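Local coordinates for hypothetical conserved protein (Geobacillus kaustophilus, PDB 2R5X) that is of unknown function and belongs to the YugN-like family, folding as a single chain with an antiparallel sheet packed against two helices, at residues G9-V15 against V112-E117; M24-V30 against Y42-Y46; V57-A61 against L72-L76. The protein carries 1 engineered substitution. One frame throughout, in Å; residues are numbered along the deposited sequence. Where two conformers were deposited one is given.

Contact 1. Residues G9-V15 against V112-E117; sequences GLENQTV and VKSELE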
loop_
_atom_site.group_PDB
_atom_site.type_symbol
_atom_site.label_atom_id
_atom_site.label_comp_id
_atom_site.label_asym_id
_atom_site.label_seq_id
_atom_site.Cartn_x
_atom_site.Cartn_y
_atom_site.Cartn_z
ATOM N N GLY A 9 11.380 1.638 -4.000
ATOM C CA GLY A 9 12.285 0.898 -3.124
ATOM C C GLY A 9 11.609 -0.117 -2.213
ATOM O O GLY A 9 12.288 -0.843 -1.478
ATOM N N LEU A 10 10.277 -0.177 -2.263
ATOM C CA LEU A 10 9.495 -0.974 -1.307
ATOM C C LEU A 10 9.666 -2.477 -1.480
ATOM O O LEU A 10 9.634 -3.229 -0.502
ATOM C CB LEU A 10 8.007 -0.586 -1.349
ATOM C CG LEU A 10 7.676 0.833 -0.855
ATOM C CD1 LEU A 10 6.180 1.107 -0.885
ATOM C CD2 LEU A 10 8.217 1.053 0.535
ATOM N N GLU A 11 9.880 -2.905 -2.722
ATOM C CA GLU A 11 9.978 -4.329 -3.051
ATOM C C GLU A 11 11.321 -4.949 -2.646
ATOM O O GLU A 11 11.525 -6.152 -2.821
ATOM C CB GLU A 11 9.753 -4.553 -4.558
ATOM C CG GLU A 11 8.537 -3.851 -5.174
ATOM C CD GLU A 11 8.880 -2.520 -5.837
ATOM O OE1 GLU A 11 9.681 -1.747 -5.273
ATOM O OE2 GLU A 11 8.341 -2.239 -6.923
ATOM N N ASN A 12 12.226 -4.130 -2.109
ATOM C CA ASN A 12 13.614 -4.538 -1.850
ATOM C C ASN A 12 13.921 -4.934 -0.405
ATOM O O ASN A 12 15.032 -5.386 -0.110
ATOM C CB ASN A 12 14.597 -3.444 -2.304
ATOM C CG ASN A 12 14.508 -3.146 -3.798
ATOM O OD1 ASN A 12 14.270 -4.038 -4.616
ATOM N ND2 ASN A 12 14.712 -1.881 -4.157
ATOM N N GLN A 13 12.954 -4.755 0.490
ATOM C CA GLN A 13 13.133 -5.154 1.883
ATOM C C GLN A 13 11.849 -5.704 2.511
ATOM O O GLN A 13 10.738 -5.382 2.087
ATOM C CB GLN A 13 13.742 -4.012 2.724
ATOM C CG GLN A 13 12.746 -3.061 3.404
ATOM C CD GLN A 13 11.972 -2.199 2.423
ATOM O OE1 GLN A 13 12.542 -1.349 1.740
ATOM N NE2 GLN A 13 10.664 -2.408 2.359
ATOM N N THR A 14 12.033 -6.547 3.522
ATOM C CA THR A 14 10.938 -7.218 4.214
ATOM C C THR A 14 10.712 -6.574 5.581
ATOM O O THR A 14 11.600 -5.902 6.113
ATOM C CB THR A 14 11.237 -8.724 4.380
ATOM O OG1 THR A 14 12.464 -8.883 5.098
ATOM C CG2 THR A 14 11.369 -9.415 3.011
ATOM N N VAL A 15 9.527 -6.783 6.146
ATOM C CA VAL A 15 9.135 -6.130 7.396
ATOM C C VAL A 15 8.136 -6.993 8.182
ATOM O O VAL A 15 7.325 -7.708 7.590
ATOM C CB VAL A 15 8.592 -4.668 7.131
ATOM C CG1 VAL A 15 7.362 -4.676 6.211
ATOM C CG2 VAL A 15 8.307 -3.910 8.430
ATOM N N VAL A 112 6.051 6.110 3.219
ATOM C CA VAL A 112 6.013 4.676 3.541
ATOM C C VAL A 112 7.455 4.155 3.599
ATOM O O VAL A 112 7.862 3.558 4.590
ATOM C CB VAL A 112 5.161 3.852 2.523
ATOM C CG1 VAL A 112 5.360 2.363 2.729
ATOM C CG2 VAL A 112 3.687 4.194 2.646
ATOM N N LYS A 113 8.221 4.425 2.544
ATOM C CA LYS A 113 9.612 3.988 2.446
ATOM C C LYS A 113 10.501 4.538 3.576
ATOM O O LYS A 113 11.278 3.785 4.165
ATOM C CB LYS A 113 10.181 4.338 1.063
ATOM C CG LYS A 113 11.643 3.956 0.836
ATOM C CD LYS A 113 11.859 2.453 0.812
ATOM C CE LYS A 113 13.345 2.129 0.760
ATOM N NZ LYS A 113 13.610 0.688 0.501
ATOM N N SER A 114 10.351 5.831 3.876
ATOM C CA SER A 114 11.102 6.510 4.941
ATOM C C SER A 114 10.831 5.902 6.313
ATOM O O SER A 114 11.751 5.714 7.107
ATOM C CB SER A 114 10.764 8.006 4.961
ATOM O OG SER A 114 11.435 8.684 6.012
ATOM N N GLU A 115 9.559 5.606 6.586
ATOM C CA GLU A 115 9.169 4.964 7.847
ATOM C C GLU A 115 9.713 3.539 7.980
ATOM O O GLU A 115 10.067 3.116 9.080
ATOM C CB GLU A 115 7.645 4.964 8.048
ATOM C CG GLU A 115 7.022 6.338 8.328
ATOM C CD GLU A 115 7.749 7.124 9.412
ATOM O OE1 GLU A 115 7.727 6.701 10.589
ATOM O OE2 GLU A 115 8.340 8.172 9.079
ATOM N N LEU A 116 9.787 2.810 6.867
ATOM C CA LEU A 116 10.325 1.449 6.887
ATOM C C LEU A 116 11.845 1.444 7.067
ATOM O O LEU A 116 12.389 0.556 7.720
ATOM C CB LEU A 116 9.920 0.665 5.629
ATOM C CG LEU A 116 8.436 0.300 5.432
ATOM C CD1 LEU A 116 8.229 -0.217 4.030
ATOM C CD2 LEU A 116 7.936 -0.724 6.440
ATOM N N GLU A 117 12.510 2.451 6.500
ATOM C CA GLU A 117 13.961 2.632 6.642
ATOM C C GLU A 117 14.396 2.946 8.076
ATOM O O GLU A 117 15.516 2.617 8.476
ATOM C CB GLU A 117 14.470 3.725 5.692
ATOM C CG GLU A 117 14.656 3.282 4.237
ATOM C CD GLU A 117 15.763 2.246 4.056
ATOM O OE1 GLU A 117 16.819 2.362 4.716
ATOM O OE2 GLU A 117 15.579 1.315 3.243
#
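Val112 opens the contact from the last helix of the chain, its CG1 lying 3.8 Å from Leu10 CD2. One residue on, Lys113 does the polar work. Its side chain runs past the loop that precedes strand 14-16, and its ammonium group donates two hydrogen bonds, NZ to Gly9 O at 2.8 Å and NZ to Gln13 OE1 at 2.6 Å. Gly9 has a positive phi, and a side chain there would crowd both the carbonyl of the preceding residue and Lys113 CE, so the bare backbone leaves room for the lysine to reach Gly9 O. The contact thus brings segments from near the two ends of the chain together, in an alpha+beta fold with an antiparallel sheet across which the C-terminal helix 99-117 packs to meet the N-terminal loop and strand. Leu116, one turn after Val112 and on the same side of the helix, completes the apolar part: its CD1 packs on Leu10 CD2 at 3.7 Å and lies 3.7 Å from Gln13 NE2, while its CD2 meets Val15 CG2 at 3.8 Å. Beyond the segments, Leu116 also touches Ile23 of helix 17-26 and Leu75 of strand 71-84. Glu117, a turn after Lys113, brings OE2 to 3.4 Å from Lys113 NZ in a salt bridge whose hydrogen bond is weak, adding a carboxylate to the two neutral oxygens around the ammonium.

Contact 2. Residues M24-V30 against Y42-Y46; sequences MERLGFV and YDRKY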
loop_
_atom_site.group_PDB
_atom_site.type_symbol
_atom_site.label_atom_id
_atom_site.label_comp_id
_atom_site.label_asym_id
_atom_site.label_seq_id
_atom_site.Cartn_x
_atom_site.Cartn_y
_atom_site.Cartn_z
ATOM N N MET A 24 1.147 1.864 8.273
ATOM C CA MET A 24 0.034 2.074 7.327
ATOM C C MET A 24 -1.122 2.880 7.887
ATOM O O MET A 24 -1.631 3.788 7.215
ATOM C CB MET A 24 -0.500 0.733 6.829
ATOM C CG MET A 24 0.469 -0.064 5.990
ATOM S SD MET A 24 0.779 0.627 4.366
ATOM C CE MET A 24 2.394 1.179 4.693
ATOM N N GLU A 25 -1.540 2.541 9.106
ATOM C CA GLU A 25 -2.633 3.258 9.776
ATOM C C GLU A 25 -2.289 4.735 9.992
ATOM O O GLU A 25 -3.142 5.612 9.833
ATOM C CB GLU A 25 -2.982 2.607 11.117
ATOM C CG GLU A 25 -4.355 3.009 11.648
ATOM C CD GLU A 25 -4.353 3.331 13.132
ATOM O OE1 GLU A 25 -3.803 2.536 13.924
ATOM O OE2 GLU A 25 -4.913 4.384 13.508
ATOM N N ARG A 26 -1.039 4.990 10.323
ATOM C CA ARG A 26 -0.501 6.318 10.529
ATOM C C ARG A 26 -0.521 7.132 9.271
ATOM O O ARG A 26 -0.716 8.306 9.286
ATOM C CB ARG A 26 0.944 6.197 10.968
ATOM C CG ARG A 26 1.289 6.924 12.160
ATOM C CD ARG A 26 2.419 6.264 12.869
ATOM N NE ARG A 26 3.702 6.397 12.201
ATOM C CZ ARG A 26 4.637 5.482 12.303
ATOM N NH1 ARG A 26 4.402 4.425 13.024
ATOM N NH2 ARG A 26 5.767 5.604 11.690
ATOM N N LEU A 27 -0.283 6.474 8.161
ATOM C CA LEU A 27 -0.202 7.160 6.876
ATOM C C LEU A 27 -1.511 7.170 6.101
ATOM O O LEU A 27 -1.529 7.473 4.908
ATOM C CB LEU A 27 0.945 6.604 6.032
ATOM C CG LEU A 27 2.319 6.686 6.719
ATOM C CD1 LEU A 27 3.383 6.044 5.862
ATOM C CD2 LEU A 27 2.701 8.109 7.055
ATOM N N GLY A 28 -2.604 6.859 6.788
ATOM C CA GLY A 28 -3.945 6.998 6.216
ATOM C C GLY A 28 -4.496 5.787 5.477
ATOM O O GLY A 28 -5.524 5.890 4.809
ATOM N N PHE A 29 -3.830 4.643 5.606
ATOM C CA PHE A 29 -4.272 3.415 4.940
ATOM C C PHE A 29 -5.210 2.632 5.847
ATOM O O PHE A 29 -5.049 2.637 7.068
ATOM C CB PHE A 29 -3.082 2.516 4.574
ATOM C CG PHE A 29 -2.209 3.054 3.476
ATOM C CD1 PHE A 29 -2.336 2.577 2.170
ATOM C CD2 PHE A 29 -1.236 4.011 3.748
ATOM C CE1 PHE A 29 -1.531 3.066 1.155
ATOM C CE2 PHE A 29 -0.421 4.503 2.741
ATOM C CZ PHE A 29 -0.562 4.037 1.442
ATOM N N VAL A 30 -6.192 1.964 5.249
ATOM C CA VAL A 30 -6.996 0.969 5.966
ATOM C C VAL A 30 -6.777 -0.405 5.318
ATOM O O VAL A 30 -6.419 -0.476 4.137
ATOM C CB VAL A 30 -8.508 1.335 6.001
ATOM C CG1 VAL A 30 -8.721 2.676 6.702
ATOM C CG2 VAL A 30 -9.123 1.347 4.597
ATOM N N TYR A 42 -3.431 -2.827 1.813
ATOM C CA TYR A 42 -3.794 -1.565 2.450
ATOM C C TYR A 42 -4.187 -0.554 1.397
ATOM O O TYR A 42 -3.467 -0.367 0.421
ATOM C CB TYR A 42 -2.620 -1.000 3.240
ATOM C CG TYR A 42 -2.002 -1.951 4.222
ATOM C CD1 TYR A 42 -2.424 -1.982 5.549
ATOM C CD2 TYR A 42 -0.982 -2.817 3.828
ATOM C CE1 TYR A 42 -1.830 -2.845 6.461
ATOM C CE2 TYR A 42 -0.405 -3.699 4.720
ATOM C CZ TYR A 42 -0.828 -3.704 6.034
ATOM O OH TYR A 42 -0.238 -4.574 6.914
ATOM N N ASP A 43 -5.325 0.103 1.597
ATOM C CA ASP A 43 -5.812 1.096 0.640
ATOM C C ASP A 43 -5.882 2.465 1.284
ATOM O O ASP A 43 -6.329 2.592 2.422
ATOM C CB ASP A 43 -7.215 0.741 0.144
ATOM C CG ASP A 43 -7.217 -0.339 -0.911
ATOM O OD1 ASP A 43 -6.131 -0.776 -1.343
ATOM O OD2 ASP A 43 -8.328 -0.751 -1.311
ATOM N N ARG A 44 -5.441 3.485 0.556
ATOM C CA ARG A 44 -5.731 4.863 0.935
ATOM C C ARG A 44 -6.589 5.474 -0.152
ATOM O O ARG A 44 -6.184 5.539 -1.317
ATOM C CB ARG A 44 -4.464 5.685 1.147
ATOM C CG ARG A 44 -4.769 7.075 1.673
ATOM C CD ARG A 44 -3.523 7.885 1.879
ATOM N NE ARG A 44 -3.854 9.298 2.033
ATOM C CZ ARG A 44 -3.114 10.177 2.697
ATOM N NH1 ARG A 44 -1.993 9.796 3.289
ATOM N NH2 ARG A 44 -3.501 11.441 2.773
ATOM N N LYS A 45 -7.779 5.907 0.240
ATOM C CA LYS A 45 -8.792 6.360 -0.703
ATOM C C LYS A 45 -8.730 7.858 -0.929
ATOM O O LYS A 45 -8.565 8.642 0.010
ATOM C CB LYS A 45 -10.189 5.969 -0.217
ATOM C CG LYS A 45 -10.453 4.475 -0.199
ATOM C CD LYS A 45 -11.645 4.147 0.696
ATOM C CE LYS A 45 -12.069 2.686 0.575
ATOM N NZ LYS A 45 -11.018 1.706 1.000
ATOM N N TYR A 46 -8.866 8.236 -2.193
ATOM C CA TYR A 46 -8.974 9.618 -2.599
ATOM C C TYR A 46 -10.292 9.714 -3.339
ATOM O O TYR A 46 -10.374 9.360 -4.518
ATOM C CB TYR A 46 -7.823 10.001 -3.536
ATOM C CG TYR A 46 -6.452 9.996 -2.888
ATOM C CD1 TYR A 46 -5.889 11.175 -2.388
ATOM C CD2 TYR A 46 -5.712 8.817 -2.788
ATOM C CE1 TYR A 46 -4.630 11.171 -1.792
ATOM C CE2 TYR A 46 -4.460 8.800 -2.190
ATOM C CZ TYR A 46 -3.921 9.978 -1.702
ATOM O OH TYR A 46 -2.678 9.947 -1.119
#
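Tyr42, Arg44 and Val30 bury the most surface here. Met24 CG packs over one face of the Tyr42 ring, 3.5 Å from its centroid, in a CH-pi contact, and Met24 SD, 4.2 Å from the same centroid, makes it a Met-aromatic pair as well. Val30 pairs with Asp43 as an antiparallel hydrogen-bonded pair, Val30 N to Asp43 O at 2.9 Å and Asp43 N to Val30 O at 2.8 Å. Arg44 lays CB over the Phe29 ring, 4.0 Å from its centroid, and sends NH1 to Leu27 O, a weak hydrogen bond of 2.9 Å. Between helix and strand the chain turns through a Schellman motif, with Gly28 at C-prime and Phe29 N bonded to Met24 O (2.9 Å), which leads the chain out of the helix and into strand 30-32. Tyr42 OH is hydrogen-bonded to Asp21 OD1 of helix 17-26; Phe29 reaches Leu55 and Val57 on strand 51-61, and Val108 of helix 99-117 touches both Phe29 and Arg44.

Contact 3. Residues V57-A61 against L72-L76; sequences VQGYA and LIKLL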
loop_
_atom_site.group_PDB
_atom_site.type_symbol
_atom_site.label_atom_id
_atom_site.label_comp_id
_atom_site.label_asym_id
_atom_site.label_seq_id
_atom_site.Cartn_x
_atom_site.Cartn_y
_atom_site.Cartn_z
ATOM N N VAL A 57 -1.225 -0.682 -1.380
ATOM C CA VAL A 57 0.051 -1.301 -1.002
ATOM C C VAL A 57 -0.239 -2.730 -0.542
ATOM O O VAL A 57 -1.132 -2.964 0.266
ATOM C CB VAL A 57 0.788 -0.493 0.091
ATOM C CG1 VAL A 57 2.072 -1.191 0.548
ATOM C CG2 VAL A 57 1.109 0.910 -0.424
ATOM N N GLN A 58 0.517 -3.677 -1.081
ATOM C CA GLN A 58 0.248 -5.081 -0.868
ATOM C C GLN A 58 1.551 -5.809 -0.597
ATOM O O GLN A 58 2.606 -5.438 -1.121
ATOM C CB GLN A 58 -0.426 -5.656 -2.109
ATOM C CG GLN A 58 -1.295 -6.859 -1.853
ATOM C CD GLN A 58 -2.113 -7.240 -3.063
ATOM O OE1 GLN A 58 -1.595 -7.309 -4.175
ATOM N NE2 GLN A 58 -3.400 -7.504 -2.853
ATOM N N GLY A 59 1.465 -6.846 0.226
ATOM C CA GLY A 59 2.598 -7.705 0.514
ATOM C C GLY A 59 2.143 -9.127 0.790
ATOM O O GLY A 59 1.003 -9.346 1.189
ATOM N N TYR A 60 3.023 -10.095 0.566
ATOM C CA TYR A 60 2.725 -11.476 0.944
ATOM C C TYR A 60 3.472 -11.883 2.210
ATOM O O TYR A 60 4.527 -11.314 2.535
ATOM C CB TYR A 60 3.019 -12.445 -0.205
ATOM C CG TYR A 60 4.446 -12.434 -0.731
ATOM C CD1 TYR A 60 4.773 -11.736 -1.890
ATOM C CD2 TYR A 60 5.461 -13.149 -0.088
ATOM C CE1 TYR A 60 6.080 -11.731 -2.386
ATOM C CE2 TYR A 60 6.766 -13.149 -0.569
ATOM C CZ TYR A 60 7.067 -12.443 -1.724
ATOM O OH TYR A 60 8.356 -12.444 -2.208
ATOM N N ALA A 61 2.932 -12.873 2.916
ATOM C CA ALA A 61 3.604 -13.422 4.087
ATOM C C ALA A 61 4.658 -14.445 3.662
ATOM O O ALA A 61 4.330 -15.584 3.333
ATOM C CB ALA A 61 2.591 -14.036 5.045
ATOM N N LEU A 72 6.328 -12.190 8.488
ATOM C CA LEU A 72 7.272 -11.384 7.727
ATOM C C LEU A 72 6.658 -11.089 6.363
ATOM O O LEU A 72 6.259 -12.005 5.641
ATOM C CB LEU A 72 8.637 -12.072 7.605
ATOM C CG LEU A 72 9.829 -11.197 7.193
ATOM C CD1 LEU A 72 10.196 -10.193 8.284
ATOM C CD2 LEU A 72 11.034 -12.060 6.842
ATOM N N ILE A 73 6.573 -9.802 6.033
ATOM C CA ILE A 73 5.890 -9.343 4.825
ATOM C C ILE A 73 6.885 -8.841 3.775
ATOM O O ILE A 73 7.729 -7.988 4.054
ATOM C CB ILE A 73 4.809 -8.253 5.159
ATOM C CG1 ILE A 73 3.819 -8.749 6.231
ATOM C CG2 ILE A 73 4.060 -7.774 3.902
ATOM C CD1 ILE A 73 3.062 -10.057 5.896
ATOM N N LYS A 74 6.800 -9.398 2.572
ATOM C CA LYS A 74 7.546 -8.867 1.434
ATOM C C LYS A 74 6.580 -8.050 0.558
ATOM O O LYS A 74 5.626 -8.594 -0.001
ATOM C CB LYS A 74 8.229 -10.005 0.656
ATOM C CG LYS A 74 9.250 -9.573 -0.405
ATOM C CD LYS A 74 8.584 -9.182 -1.727
ATOM C CE LYS A 74 9.570 -8.797 -2.799
ATOM N NZ LYS A 74 8.874 -8.087 -3.906
ATOM N N LEU A 75 6.844 -6.750 0.436
ATOM C CA LEU A 75 5.964 -5.834 -0.291
ATOM C C LEU A 75 6.111 -5.939 -1.805
ATOM O O LEU A 75 7.208 -6.137 -2.332
ATOM C CB LEU A 75 6.199 -4.387 0.144
ATOM C CG LEU A 75 5.959 -3.962 1.598
ATOM C CD1 LEU A 75 6.432 -2.543 1.779
ATOM C CD2 LEU A 75 4.498 -4.061 1.996
ATOM N N LEU A 76 4.982 -5.797 -2.490
ATOM C CA LEU A 76 4.917 -5.836 -3.944
ATOM C C LEU A 76 4.858 -4.410 -4.491
ATOM O O LEU A 76 4.842 -3.454 -3.726
ATOM C CB LEU A 76 3.691 -6.642 -4.380
ATOM C CG LEU A 76 3.616 -8.088 -3.862
ATOM C CD1 LEU A 76 2.198 -8.623 -3.976
ATOM C CD2 LEU A 76 4.593 -9.012 -4.599
HETATM O O HOH W 1 2.377 -2.795 -2.996
#
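Tyr60 adopts the p rotamer, which lays its ring across the neighbouring strand: Lys74 CB sits over one face, 3.9 Å from the ring centroid, and Leu76 CD2 lies 3.8 Å from Tyr60 CE1 at the ring edge. Lys74 is t at chi1 and m at chi2, a bend carrying it past Tyr60 OH (3.3 Å from Lys74 CD) and on to the next residue of its strand, where Lys74 NZ donates to Leu75 O at 3.0 Å. On the other face, Ile73, m at both chi angles, brings CD1 to 4.1 Å from Ala61 CB and CG2 to 3.7 Å from Gly59 CA; a beta carbon on Gly59 would clash with that methyl. Leu75 extends CD2 to Val57 CG1 at 4.0 Å. The strands form an antiparallel hairpin, with Tyr60 and Lys74 as the hydrogen-bonded pair (Tyr60 N to Lys74 O 3.1 Å, Lys74 N to Tyr60 O 3.0 Å). Leu76 N bonds to Gln58 O at 2.8 Å, and a water bridges Gln58 N (2.8 Å) and Leu76 O (2.7 Å). The hairpin faces therefore differ: Ile73 and Leu75 pack on Leu20 of helix 17-26, whereas Tyr60 and Lys74 make the opposite face aromatic and charged.

In the fold
All three contacts reach the same sheet and meet pairwise. Contacts 1 and 3 have centres about 10 Å apart and are joined where Val15 O lies 2.7 Å from Ile73 N, a probable hydrogen bond that sets strand 14-16 beside strand 71-84. Contacts 2 and 3, with centres about 15 Å apart on opposite sides of the chain's centre, meet through Tyr42 N and Val57 O at 2.8 Å, probably hydrogen-bonded. Contacts 1 and 2, with centres about 16 Å apart, are bridged by the helices: Glu115 OE1 and Arg26 NH2 form a salt bridge of 2.5 Å, and Val112 CG1 packs on Met24 CE at 3.7 Å. Contact 1 brackets the other two in sequence.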